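Local coordinates for protein putative polyketide cyclase (Silicibacter sp. TM1040, PDB 3F8H) that is of unknown function but, as a SnoaL-like putative polyketide cyclase, probably binds a small organic molecule in the pocket of its cone-shaped alpha+beta fold, at residues Arg26-Phe31 and Ala94-Asn99; Val47-His50 and Ile56-Gly59; Cys67-His72 and Ala104-Leu109; Gly100-Thr105 and Ser142-Gln147. One frame throughout, in Å; residues are numbered along the deposited sequence. Where two conformers were deposited one is given.

Contact 1 (Arg26-Phe31 and Ala94-Asn99). With MPD ((4S)-2-methyl-2,4-pentanediol), chain D.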
loop_
_atom_site.group_PDB
_atom_site.type_symbol
_atom_site.label_atom_id
_atom_site.label_comp_id
_atom_site.label_asym_id
_atom_site.label_seq_id
_atom_site.Cartn_x
_atom_site.Cartn_y
_atom_site.Cartn_z
ATOM N N ARG A 26 -17.948 -2.176 3.999
ATOM C CA ARG A 26 -18.564 -3.035 5.014
ATOM C C ARG A 26 -17.502 -3.731 5.846
ATOM O O ARG A 26 -17.607 -3.811 7.072
ATOM C CB ARG A 26 -19.529 -4.051 4.409
ATOM C CG ARG A 26 -20.821 -3.398 3.952
ATOM C CD ARG A 26 -21.889 -4.422 3.623
ATOM N NE ARG A 26 -21.547 -5.158 2.422
ATOM C CZ ARG A 26 -21.151 -6.419 2.402
ATOM N NH1 ARG A 26 -21.105 -7.133 3.522
ATOM N NH2 ARG A 26 -20.879 -6.963 1.249
ATOM N N TYR A 27 -16.460 -4.160 5.162
ATOM C CA TYR A 27 -15.353 -4.853 5.775
ATOM C C TYR A 27 -14.672 -3.993 6.833
ATOM O O TYR A 27 -14.439 -4.423 7.965
ATOM C CB TYR A 27 -14.359 -5.307 4.716
ATOM C CG TYR A 27 -13.067 -5.864 5.218
ATOM C CD1 TYR A 27 -12.954 -7.203 5.550
ATOM C CD2 TYR A 27 -11.918 -5.057 5.322
ATOM C CE1 TYR A 27 -11.749 -7.732 5.968
ATOM C CE2 TYR A 27 -10.725 -5.564 5.776
ATOM C CZ TYR A 27 -10.630 -6.919 6.087
ATOM O OH TYR A 27 -9.447 -7.486 6.544
ATOM N N PHE A 28 -14.374 -2.758 6.470
ATOM C CA PHE A 28 -13.705 -1.846 7.412
ATOM C C PHE A 28 -14.614 -1.339 8.498
ATOM O O PHE A 28 -14.174 -1.107 9.619
ATOM C CB PHE A 28 -13.058 -0.695 6.690
ATOM C CG PHE A 28 -11.804 -1.090 5.953
ATOM C CD1 PHE A 28 -10.746 -1.671 6.624
ATOM C CD2 PHE A 28 -11.666 -0.839 4.612
ATOM C CE1 PHE A 28 -9.563 -2.008 5.960
ATOM C CE2 PHE A 28 -10.481 -1.189 3.955
ATOM C CZ PHE A 28 -9.450 -1.775 4.638
ATOM N N ASP A 29 -15.881 -1.153 8.149
ATOM C CA ASP A 29 -16.893 -0.762 9.131
ATOM C C ASP A 29 -17.016 -1.859 10.190
ATOM O O ASP A 29 -17.126 -1.586 11.390
ATOM C CB ASP A 29 -18.280 -0.531 8.506
ATOM C CG ASP A 29 -18.408 0.810 7.830
ATOM O OD1 ASP A 29 -17.563 1.696 8.085
ATOM O OD2 ASP A 29 -19.381 0.974 7.055
ATOM N N ALA A 30 -16.993 -3.105 9.745
ATOM C CA ALA A 30 -17.098 -4.260 10.690
ATOM C C ALA A 30 -15.867 -4.269 11.617
ATOM O O ALA A 30 -15.958 -4.432 12.831
ATOM C CB ALA A 30 -17.234 -5.609 9.924
ATOM N N PHE A 31 -14.701 -4.075 11.016
ATOM C CA PHE A 31 -13.436 -3.970 11.747
ATOM C C PHE A 31 -13.536 -2.949 12.877
ATOM O O PHE A 31 -13.223 -3.232 14.020
ATOM C CB PHE A 31 -12.270 -3.607 10.791
ATOM C CG PHE A 31 -10.928 -3.472 11.482
ATOM C CD1 PHE A 31 -10.550 -2.269 12.057
ATOM C CD2 PHE A 31 -10.048 -4.549 11.575
ATOM C CE1 PHE A 31 -9.327 -2.128 12.726
ATOM C CE2 PHE A 31 -8.826 -4.413 12.243
ATOM C CZ PHE A 31 -8.472 -3.196 12.821
ATOM N N ALA A 94 -7.626 0.789 -0.564
ATOM C CA ALA A 94 -8.076 1.695 0.474
ATOM C C ALA A 94 -6.891 2.270 1.183
ATOM O O ALA A 94 -5.917 1.570 1.463
ATOM C CB ALA A 94 -8.981 0.960 1.460
ATOM N N GLU A 95 -6.990 3.557 1.460
ATOM C CA GLU A 95 -5.965 4.270 2.227
ATOM C C GLU A 95 -6.642 4.872 3.449
ATOM O O GLU A 95 -7.769 5.398 3.387
ATOM C CB GLU A 95 -5.279 5.356 1.406
ATOM C CG GLU A 95 -3.971 5.738 2.073
ATOM C CD GLU A 95 -3.183 6.819 1.354
ATOM O OE1 GLU A 95 -3.740 7.593 0.538
ATOM O OE2 GLU A 95 -1.990 6.892 1.629
ATOM N N TYR A 96 -5.980 4.768 4.585
ATOM C CA TYR A 96 -6.598 5.206 5.837
ATOM C C TYR A 96 -5.552 5.395 6.927
ATOM O O TYR A 96 -4.372 5.088 6.754
ATOM C CB TYR A 96 -7.666 4.186 6.275
ATOM C CG TYR A 96 -7.170 2.750 6.217
ATOM C CD1 TYR A 96 -7.267 2.037 5.057
ATOM C CD2 TYR A 96 -6.557 2.137 7.314
ATOM C CE1 TYR A 96 -6.762 0.734 4.962
ATOM C CE2 TYR A 96 -6.057 0.857 7.236
ATOM C CZ TYR A 96 -6.160 0.154 6.048
ATOM O OH TYR A 96 -5.670 -1.134 5.942
ATOM N N THR A 97 -6.057 5.892 8.038
ATOM C CA THR A 97 -5.291 6.161 9.255
ATOM C C THR A 97 -5.663 5.184 10.366
ATOM O O THR A 97 -6.822 4.999 10.701
ATOM C CB THR A 97 -5.496 7.598 9.776
ATOM O OG1 THR A 97 -5.139 8.519 8.737
ATOM C CG2 THR A 97 -4.609 7.878 11.059
ATOM N N VAL A 98 -4.640 4.506 10.852
ATOM C CA VAL A 98 -4.772 3.575 11.961
ATOM C C VAL A 98 -4.400 4.253 13.269
ATOM O O VAL A 98 -3.300 4.784 13.415
ATOM C CB VAL A 98 -3.838 2.369 11.804
ATOM C CG1 VAL A 98 -3.989 1.449 13.015
ATOM C CG2 VAL A 98 -4.125 1.622 10.448
ATOM N N ASN A 99 -5.361 4.241 14.186
ATOM C CA ASN A 99 -5.209 4.756 15.536
ATOM C C ASN A 99 -5.394 3.601 16.504
ATOM O O ASN A 99 -6.446 2.979 16.499
ATOM C CB ASN A 99 -6.302 5.763 15.847
ATOM C CG ASN A 99 -6.482 6.783 14.757
ATOM O OD1 ASN A 99 -5.879 7.864 14.845
ATOM N ND2 ASN A 99 -7.280 6.437 13.685
HETATM C C1 MPD D . -7.568 -2.735 9.085
HETATM C C2 MPD D . -6.231 -3.384 8.793
HETATM O O2 MPD D . -6.066 -3.434 7.361
HETATM C CM MPD D . -5.137 -2.571 9.453
HETATM C C3 MPD D . -6.174 -4.817 9.275
HETATM C C4 MPD D . -7.356 -5.619 8.700
HETATM O O4 MPD D . -7.163 -5.957 7.346
HETATM C C5 MPD D . -7.557 -6.907 9.488
#
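The Phe28 ring meets Ala94 and Tyr96 obliquely, while the CD2 of its own helix neighbour Tyr27 lies over the centre of one of its faces and a methyl of a bound (4S)-2-methyl-2,4-pentanediol (MPD) comes to its edge. The contact sets helix 23-33 against the concave side of the curved sheet, as in the cone-shaped alpha+beta barrel of SnoaL-like proteins, and the diol occupies the interior, where a pocket is expected in this family. Phe28 CE2 packs on Ala94 CB at 3.6 Å, and Phe28 CZ reaches Tyr96 CE1 at 3.7 Å. The Phe28 and Tyr96 rings, with centroids 5.0 Å apart, are inclined at 53°. Phe31 does not touch the strand itself; with CG anti to the backbone N (chi1 180°) its ring turns a face to the diol, whose C1 sits over the ring centre, 3.8 Å from Phe31 CE2. An alanine in place of Phe31 would probably leave MPD C1 and C5 without that aromatic face and Leu78 and Met39 with a gap beside them. The diol, probably taken up from the crystallisation liquor, is held at both hydroxyls. At one, Tyr27 OH hydrogen-bonds MPD O4 at 2.9 Å, near the plane of the Tyr27 ring. At the other stands Tyr96, its CG between the backbone N and the carbonyl carbon (chi1 48°) and its ring directed toward the helix; its hydroxyl also hydrogen-bonds Ser123 OG, and Tyr96 OH hydrogen-bonds MPD O2 at 2.7 Å.

Contact 2 (Val47-His50 and Ile56-Gly59)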
loop_
_atom_site.group_PDB
_atom_site.type_symbol
_atom_site.label_atom_id
_atom_site.label_comp_id
_atom_site.label_asym_id
_atom_site.label_seq_id
_atom_site.Cartn_x
_atom_site.Cartn_y
_atom_site.Cartn_z
ATOM N N VAL A 47 -10.497 -17.075 0.258
ATOM C CA VAL A 47 -9.752 -15.827 0.480
ATOM C C VAL A 47 -8.256 -16.076 0.784
ATOM O O VAL A 47 -7.885 -16.941 1.578
ATOM C CB VAL A 47 -10.380 -14.986 1.585
ATOM C CG1 VAL A 47 -10.286 -15.739 2.951
ATOM C CG2 VAL A 47 -9.742 -13.564 1.604
ATOM N N ALA A 48 -7.425 -15.329 0.059
ATOM C CA ALA A 48 -6.002 -15.328 0.218
ATOM C C ALA A 48 -5.571 -14.063 0.919
ATOM O O ALA A 48 -5.568 -12.975 0.344
ATOM C CB ALA A 48 -5.262 -15.492 -1.146
ATOM N N HIS A 49 -5.142 -14.263 2.170
ATOM C CA HIS A 49 -4.650 -13.219 3.047
ATOM C C HIS A 49 -3.132 -13.228 2.977
ATOM O O HIS A 49 -2.435 -14.123 3.462
ATOM C CB HIS A 49 -5.174 -13.434 4.444
ATOM C CG HIS A 49 -4.671 -12.452 5.452
ATOM N ND1 HIS A 49 -4.553 -12.776 6.792
ATOM C CD2 HIS A 49 -4.259 -11.170 5.335
ATOM C CE1 HIS A 49 -4.114 -11.727 7.455
ATOM N NE2 HIS A 49 -3.907 -10.743 6.593
ATOM N N HIS A 50 -2.639 -12.212 2.290
ATOM C CA HIS A 50 -1.204 -12.075 2.025
ATOM C C HIS A 50 -0.535 -11.355 3.169
ATOM O O HIS A 50 -0.512 -10.139 3.210
ATOM C CB HIS A 50 -0.943 -11.321 0.714
ATOM C CG HIS A 50 -1.335 -12.090 -0.512
ATOM N ND1 HIS A 50 -0.470 -12.316 -1.562
ATOM C CD2 HIS A 50 -2.493 -12.700 -0.848
ATOM C CE1 HIS A 50 -1.083 -13.020 -2.494
ATOM N NE2 HIS A 50 -2.317 -13.260 -2.093
ATOM N N ILE A 56 0.970 -16.994 2.908
ATOM C CA ILE A 56 -0.339 -16.646 2.412
ATOM C C ILE A 56 -1.344 -17.557 3.068
ATOM O O ILE A 56 -1.359 -18.766 2.880
ATOM C CB ILE A 56 -0.397 -16.699 0.910
ATOM C CG1 ILE A 56 0.665 -15.702 0.379
ATOM C CG2 ILE A 56 -1.825 -16.387 0.436
ATOM C CD1 ILE A 56 0.697 -15.577 -1.066
ATOM N N ARG A 57 -2.210 -16.937 3.844
ATOM C CA ARG A 57 -3.164 -17.688 4.631
ATOM C C ARG A 57 -4.444 -17.714 3.864
ATOM O O ARG A 57 -5.024 -16.684 3.571
ATOM C CB ARG A 57 -3.353 -17.002 6.011
ATOM C CG ARG A 57 -2.084 -16.884 6.836
ATOM C CD ARG A 57 -2.263 -15.995 8.027
ATOM N NE ARG A 57 -3.405 -16.387 8.885
ATOM C CZ ARG A 57 -3.341 -17.279 9.858
ATOM N NH1 ARG A 57 -2.221 -17.908 10.120
ATOM N NH2 ARG A 57 -4.414 -17.556 10.567
ATOM N N VAL A 58 -4.909 -18.907 3.572
ATOM C CA VAL A 58 -6.096 -19.067 2.761
ATOM C C VAL A 58 -7.299 -19.559 3.541
ATOM O O VAL A 58 -7.227 -20.530 4.285
ATOM C CB VAL A 58 -5.816 -20.086 1.630
ATOM C CG1 VAL A 58 -7.095 -20.435 0.901
ATOM C CG2 VAL A 58 -4.715 -19.554 0.649
ATOM N N GLY A 59 -8.416 -18.871 3.369
ATOM C CA GLY A 59 -9.669 -19.355 3.939
ATOM C C GLY A 59 -10.099 -18.610 5.185
ATOM O O GLY A 59 -9.325 -17.933 5.831
HETATM O O HOH W 1 -5.737 -15.193 7.688
#
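His50 and Ile56 form a non-hydrogen-bonded pair, and their side chains lie side by side, pointing the same way. With CG1 beside its backbone N (chi1 -59°) and the chain then extended, Ile56 lays CD1 over one face of the His50 imidazole, offset toward the rim; this CH-pi contact brings Ile56 CD1 to 3.4 Å from His50 CE1. The CG2 branch of Ile56 turns to Ala48 CB. A serine in place of His50 would probably leave the Ile56 methyl without its aromatic face and expose more of that aliphatic chain. On the other face, His49 and Arg57 also run alongside each other, with ring and guanidinium nearly perpendicular at 85°, and a water joins them, 2.8 Å from His49 ND1 and 2.9 Å from Arg57 NE, in the plane of both groups. A bend at chi3 (54°) turns the Arg57 guanidinium, whose NH2 is hydrogen-bonded to Lys62 O; Phe63 and Phe66 pack edge-to-face with His49. In the backbone, His49 and Arg57 exchange two hydrogen bonds, and Gly59 N, at the N-cap position of helix 60-73, donates to Val47 O at 2.7 Å. The whole is an antiparallel beta hairpin at one margin of the SnoaL-like sheet, leading directly into a helix.

Contact 3 (Cys67-His72 and Ala104-Leu109)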
loop_
_atom_site.group_PDB
_atom_site.type_symbol
_atom_site.label_atom_id
_atom_site.label_comp_id
_atom_site.label_asym_id
_atom_site.label_seq_id
_atom_site.Cartn_x
_atom_site.Cartn_y
_atom_site.Cartn_z
ATOM N N CYS A 67 -7.889 -12.819 13.215
ATOM C CA CYS A 67 -8.625 -11.733 13.876
ATOM C C CYS A 67 -8.555 -11.888 15.383
ATOM O O CYS A 67 -8.434 -10.917 16.092
ATOM C CB CYS A 67 -10.074 -11.668 13.403
ATOM S SG CYS A 67 -10.244 -11.093 11.727
ATOM N N ALA A 68 -8.617 -13.126 15.854
ATOM C CA ALA A 68 -8.539 -13.384 17.301
ATOM C C ALA A 68 -7.177 -12.937 17.829
ATOM O O ALA A 68 -7.018 -12.340 18.916
ATOM C CB ALA A 68 -8.811 -14.848 17.608
ATOM N N HIS A 69 -6.181 -13.218 17.024
ATOM C CA HIS A 69 -4.821 -12.842 17.375
ATOM C C HIS A 69 -4.748 -11.319 17.464
ATOM O O HIS A 69 -4.222 -10.753 18.429
ATOM C CB HIS A 69 -3.815 -13.364 16.350
ATOM C CG HIS A 69 -2.410 -13.027 16.682
ATOM N ND1 HIS A 69 -1.645 -13.808 17.518
ATOM C CD2 HIS A 69 -1.633 -11.976 16.322
ATOM C CE1 HIS A 69 -0.460 -13.245 17.668
ATOM N NE2 HIS A 69 -0.424 -12.136 16.953
HETATM N N MSE A 70 -5.308 -10.649 16.473
HETATM C CA MSE A 70 -5.224 -9.190 16.471
HETATM C C MSE A 70 -5.977 -8.596 17.633
HETATM O O MSE A 70 -5.594 -7.588 18.222
HETATM C CB MSE A 70 -5.768 -8.572 15.202
HETATM C CG MSE A 70 -4.790 -8.545 14.044
HETATM SE SE MSE A 70 -5.393 -7.224 12.722
HETATM C CE MSE A 70 -4.704 -5.591 13.630
ATOM N N SER A 71 -7.058 -9.274 17.951
ATOM C CA SER A 71 -8.013 -8.826 18.961
ATOM C C SER A 71 -7.349 -8.818 20.337
ATOM O O SER A 71 -7.598 -7.975 21.228
ATOM C CB SER A 71 -9.219 -9.775 18.919
ATOM O OG SER A 71 -10.205 -9.288 19.751
ATOM N N HIS A 72 -6.423 -9.748 20.454
ATOM C CA HIS A 72 -5.677 -9.936 21.678
ATOM C C HIS A 72 -4.581 -8.874 21.805
ATOM O O HIS A 72 -4.386 -8.296 22.833
ATOM C CB HIS A 72 -5.019 -11.329 21.690
ATOM C CG HIS A 72 -4.087 -11.555 22.835
ATOM N ND1 HIS A 72 -4.525 -11.728 24.129
ATOM C CD2 HIS A 72 -2.741 -11.700 22.871
ATOM C CE1 HIS A 72 -3.485 -11.928 24.920
ATOM N NE2 HIS A 72 -2.393 -11.930 24.178
ATOM N N ALA A 104 -1.228 -6.278 23.974
ATOM C CA ALA A 104 -0.444 -7.454 24.336
ATOM C C ALA A 104 0.591 -7.760 23.293
ATOM O O ALA A 104 0.383 -7.551 22.122
ATOM C CB ALA A 104 -1.371 -8.682 24.601
ATOM N N THR A 105 1.721 -8.264 23.737
ATOM C CA THR A 105 2.862 -8.481 22.845
ATOM C C THR A 105 2.624 -9.440 21.703
ATOM O O THR A 105 2.088 -10.543 21.868
ATOM C CB THR A 105 4.101 -8.916 23.641
ATOM O OG1 THR A 105 4.350 -7.951 24.664
ATOM C CG2 THR A 105 5.337 -9.040 22.748
ATOM N N ASP A 106 2.995 -8.970 20.523
ATOM C CA ASP A 106 2.890 -9.755 19.296
ATOM C C ASP A 106 4.284 -10.286 18.995
ATOM O O ASP A 106 5.243 -9.530 18.847
ATOM C CB ASP A 106 2.383 -8.897 18.161
ATOM C CG ASP A 106 1.842 -9.704 17.001
ATOM O OD1 ASP A 106 1.896 -10.951 16.993
ATOM O OD2 ASP A 106 1.329 -9.071 16.067
ATOM N N GLU A 107 4.382 -11.605 18.964
ATOM C CA GLU A 107 5.661 -12.315 18.779
ATOM C C GLU A 107 6.608 -11.668 17.799
ATOM O O GLU A 107 6.350 -11.586 16.603
ATOM C CB GLU A 107 5.406 -13.764 18.325
ATOM N N GLY A 108 7.736 -11.228 18.323
ATOM C CA GLY A 108 8.783 -10.648 17.482
ATOM C C GLY A 108 8.724 -9.146 17.401
ATOM O O GLY A 108 9.605 -8.514 16.855
ATOM N N LEU A 109 7.656 -8.595 17.939
ATOM C CA LEU A 109 7.478 -7.143 17.985
ATOM C C LEU A 109 7.825 -6.644 19.389
ATOM O O LEU A 109 8.024 -7.447 20.287
ATOM C CB LEU A 109 6.079 -6.778 17.543
ATOM C CG LEU A 109 6.007 -6.924 16.030
ATOM C CD1 LEU A 109 4.585 -6.699 15.500
ATOM C CD2 LEU A 109 7.005 -5.917 15.409
HETATM O O HOH W 2 0.779 -11.600 23.959
#
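His69 and Asp106 cross at about a right angle, the histidine reaching from helix 60-73 to the loop that links strands 91-102 and 115-128. They form a His-carboxylate hydrogen bond on the surface of the SnoaL-like fold: His69 NE2 donates to Asp106 OD1 at 2.6 Å, with an N-H...O angle of 160°. The oxygen lies in the imidazole plane, yet the histidine meets it from above the carboxylate, the two planes being 51° apart. Chi1 of -179° carries the His69 ring away from its own backbone N and across to the loop. The other carboxylate oxygen, Asp106 OD2, is hydrogen-bonded to Tyr74 OH, so the group is gripped at both oxygens and its rotation is probably fixed. The loop itself is shaped by a type II beta turn from Asp106 to Leu109, with Gly108 at a positive phi. One helical turn on from His69, His72 presents a ring face instead of an edge, and the methyl of Ala104 sits over it in a CH-pi contact. A water at the edge of this ring continues the link to the loop, lying 3.2 Å from His72 NE2 and donating to Thr105 O at 2.7 Å.

Contact 4 (Gly100-Thr105 and Ser142-Gln147)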
loop_
_atom_site.group_PDB
_atom_site.type_symbol
_atom_site.label_atom_id
_atom_site.label_comp_id
_atom_site.label_asym_id
_atom_site.label_seq_id
_atom_site.Cartn_x
_atom_site.Cartn_y
_atom_site.Cartn_z
ATOM N N GLY A 100 -4.384 3.314 17.317
ATOM C CA GLY A 100 -4.479 2.212 18.284
ATOM C C GLY A 100 -3.715 2.283 19.584
ATOM O O GLY A 100 -3.003 3.205 19.873
ATOM N N THR A 101 -3.907 1.203 20.322
ATOM C CA THR A 101 -3.252 0.898 21.590
ATOM C C THR A 101 -2.729 -0.524 21.514
ATOM O O THR A 101 -3.434 -1.445 21.100
ATOM C CB THR A 101 -4.252 1.004 22.732
ATOM O OG1 THR A 101 -4.870 2.294 22.650
ATOM C CG2 THR A 101 -3.573 0.837 24.155
ATOM N N TYR A 102 -1.474 -0.677 21.912
ATOM C CA TYR A 102 -0.783 -1.984 21.898
ATOM C C TYR A 102 -1.028 -2.637 23.247
ATOM O O TYR A 102 -0.453 -2.254 24.292
ATOM C CB TYR A 102 0.676 -1.771 21.530
ATOM C CG TYR A 102 1.522 -2.989 21.286
ATOM C CD1 TYR A 102 0.982 -4.185 20.856
ATOM C CD2 TYR A 102 2.895 -2.901 21.395
ATOM C CE1 TYR A 102 1.806 -5.278 20.587
ATOM C CE2 TYR A 102 3.706 -3.961 21.155
ATOM C CZ TYR A 102 3.179 -5.150 20.746
ATOM O OH TYR A 102 4.055 -6.194 20.497
ATOM N N LEU A 103 -1.940 -3.607 23.198
ATOM C CA LEU A 103 -2.492 -4.288 24.386
ATOM C C LEU A 103 -1.685 -5.452 24.896
ATOM O O LEU A 103 -1.514 -5.621 26.089
ATOM C CB LEU A 103 -3.897 -4.815 24.084
ATOM C CG LEU A 103 -4.948 -3.842 23.542
ATOM C CD1 LEU A 103 -6.209 -4.623 23.177
ATOM C CD2 LEU A 103 -5.219 -2.744 24.571
ATOM N N ALA A 104 -1.228 -6.278 23.974
ATOM C CA ALA A 104 -0.444 -7.454 24.336
ATOM C C ALA A 104 0.591 -7.760 23.293
ATOM O O ALA A 104 0.383 -7.551 22.122
ATOM C CB ALA A 104 -1.371 -8.682 24.601
ATOM N N THR A 105 1.721 -8.264 23.737
ATOM C CA THR A 105 2.862 -8.481 22.845
ATOM C C THR A 105 2.624 -9.440 21.703
ATOM O O THR A 105 2.088 -10.543 21.868
ATOM C CB THR A 105 4.101 -8.916 23.641
ATOM O OG1 THR A 105 4.350 -7.951 24.664
ATOM C CG2 THR A 105 5.337 -9.040 22.748
ATOM N N SER A 142 8.748 0.142 10.387
ATOM C CA SER A 142 9.836 0.776 11.073
ATOM C C SER A 142 9.304 1.916 11.925
ATOM O O SER A 142 9.728 2.095 13.042
ATOM C CB SER A 142 10.849 1.331 10.082
ATOM O OG SER A 142 11.467 0.266 9.420
ATOM N N ASP A 143 8.377 2.674 11.356
ATOM C CA ASP A 143 7.780 3.816 12.031
ATOM C C ASP A 143 6.950 3.365 13.201
ATOM O O ASP A 143 7.005 3.945 14.303
ATOM C CB ASP A 143 6.892 4.652 11.103
ATOM C CG ASP A 143 6.250 5.817 11.826
ATOM O OD1 ASP A 143 7.009 6.617 12.386
ATOM O OD2 ASP A 143 5.002 5.953 11.831
ATOM N N TRP A 144 6.197 2.303 12.976
ATOM C CA TRP A 144 5.379 1.766 14.051
ATOM C C TRP A 144 6.243 1.353 15.239
ATOM O O TRP A 144 5.917 1.657 16.379
ATOM C CB TRP A 144 4.494 0.595 13.607
ATOM C CG TRP A 144 3.624 0.091 14.743
ATOM C CD1 TRP A 144 2.439 0.638 15.187
ATOM C CD2 TRP A 144 3.880 -1.035 15.589
ATOM N NE1 TRP A 144 1.964 -0.076 16.277
ATOM C CE2 TRP A 144 2.823 -1.112 16.526
ATOM C CE3 TRP A 144 4.907 -1.979 15.654
ATOM C CZ2 TRP A 144 2.765 -2.092 17.497
ATOM C CZ3 TRP A 144 4.836 -2.953 16.611
ATOM C CH2 TRP A 144 3.776 -2.997 17.529
ATOM N N ILE A 145 7.336 0.674 14.944
ATOM C CA ILE A 145 8.237 0.162 15.967
ATOM C C ILE A 145 8.841 1.302 16.752
ATOM O O ILE A 145 9.056 1.215 17.981
ATOM C CB ILE A 145 9.372 -0.710 15.377
ATOM C CG1 ILE A 145 8.777 -2.047 14.895
ATOM C CG2 ILE A 145 10.462 -0.952 16.427
ATOM C CD1 ILE A 145 9.793 -2.965 14.291
ATOM N N LYS A 146 9.078 2.383 16.027
ATOM C CA LYS A 146 9.662 3.573 16.628
ATOM C C LYS A 146 8.655 4.155 17.626
ATOM O O LYS A 146 8.978 4.438 18.771
ATOM C CB LYS A 146 10.038 4.600 15.549
ATOM C CG LYS A 146 10.566 5.898 16.097
ATOM N N GLN A 147 7.410 4.242 17.186
ATOM C CA GLN A 147 6.344 4.813 18.011
ATOM C C GLN A 147 6.135 4.061 19.326
ATOM O O GLN A 147 5.992 4.672 20.367
ATOM C CB GLN A 147 5.006 4.877 17.252
ATOM C CG GLN A 147 4.940 5.916 16.148
ATOM C CD GLN A 147 3.560 6.059 15.555
ATOM O OE1 GLN A 147 2.592 6.202 16.275
ATOM N NE2 GLN A 147 3.465 6.051 14.211
#
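Tyr102 and Trp144 bridge backbones that stay well apart, since even the closest pair of CA atoms, those of Tyr102 and Gln147, is separated by 10.6 Å. Residues 100-102 form the end of a strand, after which the chain runs on as a loop, whereas 142-147 is regular helix. No hydrogen bond passes between the segments; two aromatic side chains span the gap. They make a T-shaped (edge-to-face) pair, in which the edge of the Trp144 six-membered ring is directed at a face of Tyr102, with centroids 5.1 Å apart and planes at 67°. Trp144 CH2 makes the nearest approach, 3.8 Å from Tyr102 CE2, and is offset toward the rim of the phenol; CZ2 follows over CD2 and CG. In both residues CG is anti to the backbone N (chi1 -172° in Tyr102, -178° in Trp144), which sends each ring out toward the other segment. The Tyr102 hydroxyl, in this buried pair, is hydrogen-bonded to Pro110 O and Asp106 N. Along the helix, Gln147 NE2 donates to Asp143 OD2 at 2.8 Å from above the carboxylate, and is also hydrogen-bonded to Lys118 O on strand 115-128. Trp144 further meets Tyr117 edge-to-face and touches Leu119 on that strand, while Tyr74 of strand 74-85 packs on both Tyr102 and Trp144, so the C-terminal helix 141-149 is seated across three adjoining strands of the sheet.

How the contacts relate
From the N terminus, helix 23-33 opens contact 1, which closes only when the chain returns as strand 91-102. Within that long loop lies contact 2, the short hairpin of strands 47-50 and 55-58. Helix 60-73 follows directly and opens contact 3; its partner at 104-109 comes after contact 1 has closed, so contacts 1 and 3 cross. Contact 4 begins on the same strand just beyond contact 1, shares Ala104 and Thr105 with contact 3, and closes at the C-terminal helix. Contacts 3 and 4 also touch, through Leu109 against Tyr102 and Trp144. Contacts 1 and 4 set helices on the curved sheet, contact 2 closes its edge hairpin, and contact 3 ties helix 60-73 to a loop between two strands.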